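SWD1-like protein (Myceliophthora thermophila, PDB 6E29) is the WD40 beta-propeller part of the Cps50 (Swd1) subunit of COMPASS, and probably serves as a protein-binding scaffold in this histone H3 methyltransferase complex. Local coordinates at residues R222-G227 against V277-T282; H294-W299 against N340-T345. All coordinates share one frame; numbering follows the deposited sequence.

Contact 1: residues R222-G227 against V277-T282; sequences RLTESG and VAFSAT
Thr-224 lays its methyl group on the ring of Phe-279, with CG2 3.6 Å from the ring centroid and 16° off the ring normal, a CH-pi contact over one face. The methyl sits nearer the CD2-CE2 side, 3.5 Å from CE2 of Phe-279. Two torsions bring the groups together: the ring of Phe-279 is swung beside its own backbone N (chi1 -86°), while OG1 of Thr-224 lies between N and the carbonyl carbon (chi1 54°). That rotation turns CG2 to the phenyl ring and leaves OG1 to hydrogen-bond Glu-229. The Arg-222 carbonyl O also comes within 3.4 Å of Phe-279 CE2, meeting the ring obliquely.

No direct hydrogen bond joins the segments. A water accepts a hydrogen bond from Phe-279 N at 2.9 Å and a weak one from Arg-222 NH1 at 3.1 Å. The same NH1 makes a salt bridge with Glu-321. Thr-224 itself opens a type I turn, to Gly-227, that leads toward strand 229-234.

The contact joins the first strands of two successive propeller blades, 218-223 and 274-279, with Phe-279 also packing on Leu-231 and Thr-241 of the earlier blade.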
ATOM      1  N   ARG B 222       2.127  -0.461   5.213  1.00 28.73           N
ATOM      2  CA  ARG B 222       1.780  -1.890   5.167  1.00 24.87           C
ATOM      3  C   ARG B 222       1.782  -2.468   6.575  1.00 27.59           C
ATOM      4  O   ARG B 222       2.643  -2.137   7.391  1.00 24.10           O
ATOM      5  CB  ARG B 222       2.816  -2.636   4.267  1.00 29.90           C
ATOM      6  CG  ARG B 222       2.491  -4.074   4.001  1.00 58.39           C
ATOM      7  CD  ARG B 222       1.141  -4.252   3.280  1.00 55.37           C
ATOM      8  NE  ARG B 222       1.025  -3.611   1.956  1.00 57.21           N
ATOM      9  CZ  ARG B 222       1.378  -4.185   0.797  1.00 74.93           C
ATOM     10  NH1 ARG B 222       1.958  -5.404   0.772  1.00 56.46           N
ATOM     11  NH2 ARG B 222       1.191  -3.527  -0.347  1.00 59.09           N
ATOM     12  N   LEU B 223       0.808  -3.298   6.874  1.00 23.40           N
ATOM     13  CA  LEU B 223       0.738  -3.952   8.166  1.00 27.33           C
ATOM     14  C   LEU B 223       1.233  -5.382   8.040  1.00 31.53           C
ATOM     15  O   LEU B 223       1.156  -5.972   6.965  1.00 27.50           O
ATOM     16  CB  LEU B 223      -0.717  -3.972   8.664  1.00 26.84           C
ATOM     17  CG  LEU B 223      -1.152  -2.660   9.264  1.00 34.79           C
ATOM     18  CD1 LEU B 223      -2.662  -2.689   9.488  1.00 33.18           C
ATOM     19  CD2 LEU B 223      -0.370  -2.439  10.552  1.00 32.65           C
ATOM     20  N   THR B 224       1.734  -5.932   9.152  1.00 24.99           N
ATOM     21  CA  THR B 224       1.945  -7.375   9.240  1.00 36.79           C
ATOM     22  C   THR B 224       0.598  -8.101   9.298  1.00 34.97           C
ATOM     23  O   THR B 224      -0.453  -7.513   9.536  1.00 31.46           O
ATOM     24  CB  THR B 224       2.773  -7.769  10.470  1.00 33.08           C
ATOM     25  OG1 THR B 224       2.199  -7.255  11.683  1.00 33.31           O
ATOM     26  CG2 THR B 224       4.213  -7.271  10.339  1.00 32.39           C
ATOM     27  N   GLU B 225       0.653  -9.424   9.148  1.00 47.69           N
ATOM     28  CA  GLU B 225      -0.558 -10.246   9.159  1.00 37.11           C
ATOM     29  C   GLU B 225      -1.394 -10.045  10.419  1.00 46.04           C
ATOM     30  O   GLU B 225      -2.609  -9.824  10.344  1.00 41.13           O
ATOM     31  CB  GLU B 225      -0.118 -11.699   8.994  1.00 48.16           C
ATOM     32  CG  GLU B 225      -1.140 -12.735   9.276  1.00 61.72           C
ATOM     33  CD  GLU B 225      -2.058 -12.941   8.083  1.00 75.45           C
ATOM     34  OE1 GLU B 225      -2.769 -13.982   8.048  1.00 64.94           O
ATOM     35  OE2 GLU B 225      -2.044 -12.052   7.185  1.00 69.51           O
ATOM     36  N   SER B 226      -0.770 -10.116  11.592  1.00 42.50           N
ATOM     37  CA  SER B 226      -1.504  -9.867  12.831  1.00 37.36           C
ATOM     38  C   SER B 226      -1.966  -8.424  12.974  1.00 47.57           C
ATOM     39  O   SER B 226      -2.788  -8.127  13.861  1.00 43.10           O
ATOM     40  CB  SER B 226      -0.617 -10.218  14.015  1.00 51.10           C
ATOM     41  OG  SER B 226       0.573  -9.463  13.926  1.00 59.35           O
ATOM     42  N   GLY B 227      -1.443  -7.521  12.146  1.00 44.57           N
ATOM     43  CA  GLY B 227      -1.715  -6.108  12.307  1.00 37.01           C
ATOM     44  C   GLY B 227      -1.019  -5.450  13.475  1.00 45.57           C
ATOM     45  O   GLY B 227      -1.454  -4.365  13.887  1.00 36.80           O
ATOM     46  N   VAL B 277       8.585  -0.845  -0.433  1.00 18.69           N
ATOM     47  CA  VAL B 277       9.007  -1.672   0.684  1.00 20.85           C
ATOM     48  C   VAL B 277       7.957  -2.747   0.901  1.00 27.03           C
ATOM     49  O   VAL B 277       6.806  -2.595   0.484  1.00 22.35           O
ATOM     50  CB  VAL B 277       9.165  -0.876   1.983  1.00 21.77           C
ATOM     51  CG1 VAL B 277      10.339   0.177   1.756  1.00 19.67           C
ATOM     52  CG2 VAL B 277       7.805  -0.148   2.346  1.00 20.51           C
ATOM     53  N   ALA B 278       8.369  -3.813   1.604  1.00 19.39           N
ATOM     54  CA  ALA B 278       7.492  -4.954   1.881  1.00 21.00           C
ATOM     55  C   ALA B 278       7.964  -5.757   3.093  1.00 21.49           C
ATOM     56  O   ALA B 278       9.161  -5.935   3.310  1.00 19.74           O
ATOM     57  CB  ALA B 278       7.390  -5.875   0.658  1.00 23.55           C
ATOM     58  N   PHE B 279       6.999  -6.296   3.842  1.00 21.82           N
ATOM     59  CA  PHE B 279       7.223  -7.239   4.919  1.00 16.80           C
ATOM     60  C   PHE B 279       7.228  -8.645   4.360  1.00 18.42           C
ATOM     61  O   PHE B 279       6.330  -8.995   3.586  1.00 23.05           O
ATOM     62  CB  PHE B 279       6.061  -7.225   5.910  1.00 17.48           C
ATOM     63  CG  PHE B 279       6.139  -6.150   7.022  1.00 19.18           C
ATOM     64  CD1 PHE B 279       7.264  -5.985   7.781  1.00 22.83           C
ATOM     65  CD2 PHE B 279       4.988  -5.423   7.338  1.00 24.41           C
ATOM     66  CE1 PHE B 279       7.315  -5.041   8.840  1.00 19.37           C
ATOM     67  CE2 PHE B 279       5.001  -4.444   8.386  1.00 23.51           C
ATOM     68  CZ  PHE B 279       6.175  -4.275   9.152  1.00 26.82           C
ATOM     69  N   SER B 280       8.079  -9.502   4.928  1.00 21.74           N
ATOM     70  CA  SER B 280       8.027 -10.922   4.590  1.00 19.12           C
ATOM     71  C   SER B 280       6.826 -11.572   5.290  1.00 17.47           C
ATOM     72  O   SER B 280       6.144 -10.954   6.118  1.00 23.02           O
ATOM     73  CB  SER B 280       9.338 -11.624   4.963  1.00 21.96           C
ATOM     74  OG  SER B 280       9.504 -11.707   6.389  1.00 21.32           O
ATOM     75  N   ALA B 281       6.603 -12.850   4.989  1.00 22.74           N
ATOM     76  CA  ALA B 281       5.391 -13.571   5.412  1.00 22.84           C
ATOM     77  C   ALA B 281       5.136 -13.454   6.909  1.00 26.61           C
ATOM     78  O   ALA B 281       3.983 -13.262   7.338  1.00 25.33           O
ATOM     79  CB  ALA B 281       5.536 -15.062   5.045  1.00 24.03           C
ATOM     80  N   THR B 282       6.167 -13.698   7.720  1.00 23.66           N
ATOM     81  CA  THR B 282       6.036 -13.652   9.176  1.00 20.71           C
ATOM     82  C   THR B 282       6.371 -12.286   9.739  1.00 26.41           C
ATOM     83  O   THR B 282       6.325 -12.111  10.957  1.00 25.95           O
ATOM     84  CB  THR B 282       6.925 -14.650   9.876  1.00 23.72           C
ATOM     85  OG1 THR B 282       8.298 -14.242   9.696  1.00 26.02           O
ATOM     86  CG2 THR B 282       6.756 -16.064   9.279  1.00 21.51           C
TER
HETATM   87  O   HOH W   1       4.345  -6.148   2.656  1.00 31.65           O

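Contact 2: residues H294-W299 against N340-T345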
ATOM      1  N   HIS B 294      20.095  -0.500  -8.829  1.00 33.88           N
ATOM      2  CA  HIS B 294      19.511  -1.786  -9.213  1.00 32.35           C
ATOM      3  C   HIS B 294      19.249  -2.717  -8.035  1.00 39.85           C
ATOM      4  O   HIS B 294      18.483  -3.676  -8.173  1.00 44.40           O
ATOM      5  CB  HIS B 294      20.430  -2.478 -10.255  1.00 38.51           C
ATOM      6  CG  HIS B 294      21.801  -2.786  -9.739  1.00 60.33           C
ATOM      7  ND1 HIS B 294      22.777  -1.822  -9.590  1.00 66.69           N
ATOM      8  CD2 HIS B 294      22.354  -3.950  -9.312  1.00 58.97           C
ATOM      9  CE1 HIS B 294      23.876  -2.379  -9.107  1.00 55.28           C
ATOM     10  NE2 HIS B 294      23.648  -3.671  -8.933  1.00 54.91           N
ATOM     11  N   GLU B 295      19.808  -2.430  -6.873  1.00 39.57           N
ATOM     12  CA  GLU B 295      19.797  -3.372  -5.766  1.00 32.52           C
ATOM     13  C   GLU B 295      18.462  -3.436  -5.037  1.00 41.33           C
ATOM     14  O   GLU B 295      17.654  -2.494  -5.023  1.00 31.85           O
ATOM     15  CB  GLU B 295      20.910  -3.002  -4.778  1.00 42.71           C
ATOM     16  CG  GLU B 295      22.282  -3.144  -5.400  1.00 42.32           C
ATOM     17  CD  GLU B 295      22.933  -1.812  -5.757  1.00 46.23           C
ATOM     18  OE1 GLU B 295      24.159  -1.790  -5.899  1.00 50.33           O
ATOM     19  OE2 GLU B 295      22.221  -0.793  -5.863  1.00 60.99           O
ATOM     20  N   LEU B 296      18.248  -4.578  -4.401  1.00 29.72           N
ATOM     21  CA  LEU B 296      17.223  -4.722  -3.377  1.00 25.13           C
ATOM     22  C   LEU B 296      17.923  -4.942  -2.049  1.00 26.41           C
ATOM     23  O   LEU B 296      18.935  -5.649  -1.988  1.00 29.63           O
ATOM     24  CB  LEU B 296      16.297  -5.917  -3.659  1.00 26.74           C
ATOM     25  CG  LEU B 296      15.506  -5.928  -4.965  1.00 29.44           C
ATOM     26  CD1 LEU B 296      14.749  -7.244  -5.033  1.00 37.61           C
ATOM     27  CD2 LEU B 296      14.487  -4.760  -5.013  1.00 26.15           C
ATOM     28  N   TYR B 297      17.388  -4.349  -0.984  1.00 25.09           N
ATOM     29  CA  TYR B 297      17.977  -4.472   0.337  1.00 20.94           C
ATOM     30  C   TYR B 297      17.010  -5.259   1.195  1.00 23.86           C
ATOM     31  O   TYR B 297      15.805  -5.023   1.118  1.00 24.75           O
ATOM     32  CB  TYR B 297      18.227  -3.094   0.969  1.00 24.31           C
ATOM     33  CG  TYR B 297      19.415  -2.394   0.281  1.00 30.38           C
ATOM     34  CD1 TYR B 297      19.278  -1.852  -0.996  1.00 28.69           C
ATOM     35  CD2 TYR B 297      20.650  -2.281   0.913  1.00 41.48           C
ATOM     36  CE1 TYR B 297      20.349  -1.225  -1.629  1.00 29.57           C
ATOM     37  CE2 TYR B 297      21.729  -1.640   0.287  1.00 46.77           C
ATOM     38  CZ  TYR B 297      21.561  -1.125  -0.988  1.00 47.12           C
ATOM     39  OH  TYR B 297      22.608  -0.491  -1.628  1.00 42.34           O
ATOM     40  N   ILE B 298      17.543  -6.143   2.052  1.00 25.87           N
ATOM     41  CA  ILE B 298      16.714  -6.891   3.008  1.00 22.19           C
ATOM     42  C   ILE B 298      17.306  -6.716   4.407  1.00 24.08           C
ATOM     43  O   ILE B 298      18.484  -7.013   4.628  1.00 26.87           O
ATOM     44  CB  ILE B 298      16.625  -8.377   2.637  1.00 24.07           C
ATOM     45  CG1 ILE B 298      16.129  -8.535   1.178  1.00 21.90           C
ATOM     46  CG2 ILE B 298      15.696  -9.097   3.577  1.00 23.76           C
ATOM     47  CD1 ILE B 298      16.095 -10.046   0.724  1.00 27.55           C
ATOM     48  N   TRP B 299      16.503  -6.192   5.332  1.00 23.28           N
ATOM     49  CA  TRP B 299      16.866  -6.092   6.745  1.00 23.62           C
ATOM     50  C   TRP B 299      16.027  -7.066   7.576  1.00 21.43           C
ATOM     51  O   TRP B 299      14.925  -7.471   7.174  1.00 23.19           O
ATOM     52  CB  TRP B 299      16.634  -4.683   7.274  1.00 27.31           C
ATOM     53  CG  TRP B 299      17.391  -3.606   6.616  1.00 31.72           C
ATOM     54  CD1 TRP B 299      18.601  -3.063   7.035  1.00 31.12           C
ATOM     55  CD2 TRP B 299      16.979  -2.835   5.475  1.00 26.98           C
ATOM     56  NE1 TRP B 299      18.960  -2.044   6.205  1.00 27.41           N
ATOM     57  CE2 TRP B 299      17.991  -1.871   5.241  1.00 27.38           C
ATOM     58  CE3 TRP B 299      15.849  -2.861   4.630  1.00 22.85           C
ATOM     59  CZ2 TRP B 299      17.930  -0.959   4.175  1.00 30.41           C
ATOM     60  CZ3 TRP B 299      15.774  -1.943   3.583  1.00 23.42           C
ATOM     61  CH2 TRP B 299      16.808  -0.996   3.368  1.00 29.29           C
ATOM     62  N   ASN B 340      10.661 -10.615 -11.473  1.00 28.34           N
ATOM     63  CA  ASN B 340      11.626 -11.593 -10.992  1.00 27.80           C
ATOM     64  C   ASN B 340      11.263 -12.055  -9.591  1.00 27.52           C
ATOM     65  O   ASN B 340      10.878 -11.240  -8.748  1.00 28.11           O
ATOM     66  CB  ASN B 340      13.033 -11.008 -10.980  1.00 36.44           C
ATOM     67  CG  ASN B 340      13.618 -10.937 -12.352  1.00 42.57           C
ATOM     68  OD1 ASN B 340      14.122 -11.939 -12.867  1.00 35.09           O
ATOM     69  ND2 ASN B 340      13.538  -9.762 -12.981  1.00 39.39           N
ATOM     70  N   ILE B 341      11.445 -13.345  -9.327  1.00 25.42           N
ATOM     71  CA  ILE B 341      11.142 -13.920  -8.010  1.00 24.82           C
ATOM     72  C   ILE B 341      12.401 -14.560  -7.464  1.00 26.29           C
ATOM     73  O   ILE B 341      12.968 -15.492  -8.087  1.00 26.42           O
ATOM     74  CB  ILE B 341      10.007 -14.949  -8.066  1.00 27.50           C
ATOM     75  CG1 ILE B 341       8.721 -14.311  -8.588  1.00 30.03           C
ATOM     76  CG2 ILE B 341       9.795 -15.520  -6.685  1.00 22.78           C
ATOM     77  CD1 ILE B 341       7.652 -15.371  -8.859  1.00 26.89           C
ATOM     78  N   TRP B 342      12.892 -14.007  -6.360  1.00 22.94           N
ATOM     79  CA  TRP B 342      14.052 -14.523  -5.650  1.00 24.32           C
ATOM     80  C   TRP B 342      13.632 -15.522  -4.597  1.00 41.12           C
ATOM     81  O   TRP B 342      12.667 -15.286  -3.871  1.00 27.48           O
ATOM     82  CB  TRP B 342      14.789 -13.412  -4.880  1.00 24.08           C
ATOM     83  CG  TRP B 342      15.666 -12.552  -5.663  1.00 32.52           C
ATOM     84  CD1 TRP B 342      17.038 -12.617  -5.740  1.00 33.96           C
ATOM     85  CD2 TRP B 342      15.271 -11.444  -6.472  1.00 29.28           C
ATOM     86  NE1 TRP B 342      17.511 -11.614  -6.546  1.00 29.59           N
ATOM     87  CE2 TRP B 342      16.456 -10.884  -7.019  1.00 34.95           C
ATOM     88  CE3 TRP B 342      14.040 -10.877  -6.805  1.00 29.74           C
ATOM     89  CZ2 TRP B 342      16.437  -9.800  -7.878  1.00 41.67           C
ATOM     90  CZ3 TRP B 342      14.024  -9.803  -7.644  1.00 33.97           C
ATOM     91  CH2 TRP B 342      15.215  -9.256  -8.163  1.00 34.65           C
ATOM     92  N   SER B 343      14.429 -16.564  -4.432  1.00 25.53           N
ATOM     93  CA  SER B 343      14.362 -17.443  -3.262  0.52 33.00           C
ATOM     94  C   SER B 343      15.370 -16.929  -2.234  1.00 37.09           C
ATOM     95  O   SER B 343      16.574 -17.008  -2.455  1.00 35.16           O
ATOM     96  CB  SER B 343      14.667 -18.887  -3.655  0.52 32.98           C
ATOM     97  OG  SER B 343      13.484 -19.519  -4.075  0.52 42.50           O
ATOM     98  N   VAL B 344      14.885 -16.436  -1.098  1.00 32.69           N
ATOM     99  CA  VAL B 344      15.711 -15.705  -0.121  1.00 29.91           C
ATOM    100  C   VAL B 344      16.019 -16.601   1.078  1.00 53.12           C
ATOM    101  O   VAL B 344      15.126 -16.925   1.862  1.00 50.33           O
ATOM    102  CB  VAL B 344      14.996 -14.434   0.356  1.00 39.05           C
ATOM    103  CG1 VAL B 344      15.934 -13.585   1.189  1.00 38.57           C
ATOM    104  CG2 VAL B 344      14.466 -13.656  -0.838  1.00 33.61           C
ATOM    105  N   THR B 345      17.289 -16.934   1.272  1.00 46.23           N
ATOM    106  CA  THR B 345      17.733 -17.719   2.427  1.00 70.47           C
ATOM    107  C   THR B 345      18.345 -16.891   3.592  1.00 74.51           C
ATOM    108  O   THR B 345      18.850 -15.770   3.423  1.00 75.41           O
ATOM    109  CB  THR B 345      18.759 -18.758   1.982  1.00 78.88           C
ATOM    110  OG1 THR B 345      18.148 -19.635   1.023  1.00 86.54           O
ATOM    111  CG2 THR B 345      19.259 -19.568   3.172  1.00 86.40           C
TER
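Strands 296-300 and 339-343 belong to different sheets, and the two segments run in roughly the same direction with their backbones well apart: the CA atoms of Leu-296 and Trp-342 are 10.5 Å from each other, those of Ile-298 and Val-344, which follows directly on strand 339-343, 9.4 Å. No hydrogen bond crosses between the segments. The gap is bridged by two pairs of side chains, two residues apart on each segment, all four pointing toward the other side.

Leu-296 meets Trp-342 through one methyl. Its CD1 lies over a face of the indole, 3.9 Å from the centroid of the six-membered ring and 19° off its normal, in a CH-pi contact. The methyl is shifted toward the rim, with CZ3 of Trp-342 at 3.7 Å. In the second pair Ile-298 and Val-344 meet tip to tip, CD1 of the isoleucine 3.6 Å from CG1 of the valine. An extended chain carries Ile-298 CD1 there (chi2 177°), and Val-344 answers with the branch that is anti to its own backbone N (chi1 -171°).

The indole NE1 of Trp-342 hydrogen-bonds Glu-17, outside the two segments, and Ala-331 and Pro-313 add to its packing. Between these two segments the blade interface is thus apolar, which implies that it rests mainly on dispersion and the burial of hydrocarbon, with the indole N-H satisfied outside the pair.

In the fold
Starting from the N terminus, strand 19-23 pairs with 339-343, the last strand of the chain, in the four-stranded sheet that closes the seven-bladed propeller. Contact 1 comes first along the sequence: it closes a loop of 49 residues between the opening strands of two successive blades. Contact 2 opens after contact 1 has ended and closes a loop of 40, so the two lie in series and neither nest nor cross. Both reach the sheet that runs from strand 274-279 to strand 306-310. Contact 1 ties it to the preceding blade through its first strand, contact 2 to the closing blade through its own third strand, 296-300. Their centres are about 16 Å apart, and they do not touch.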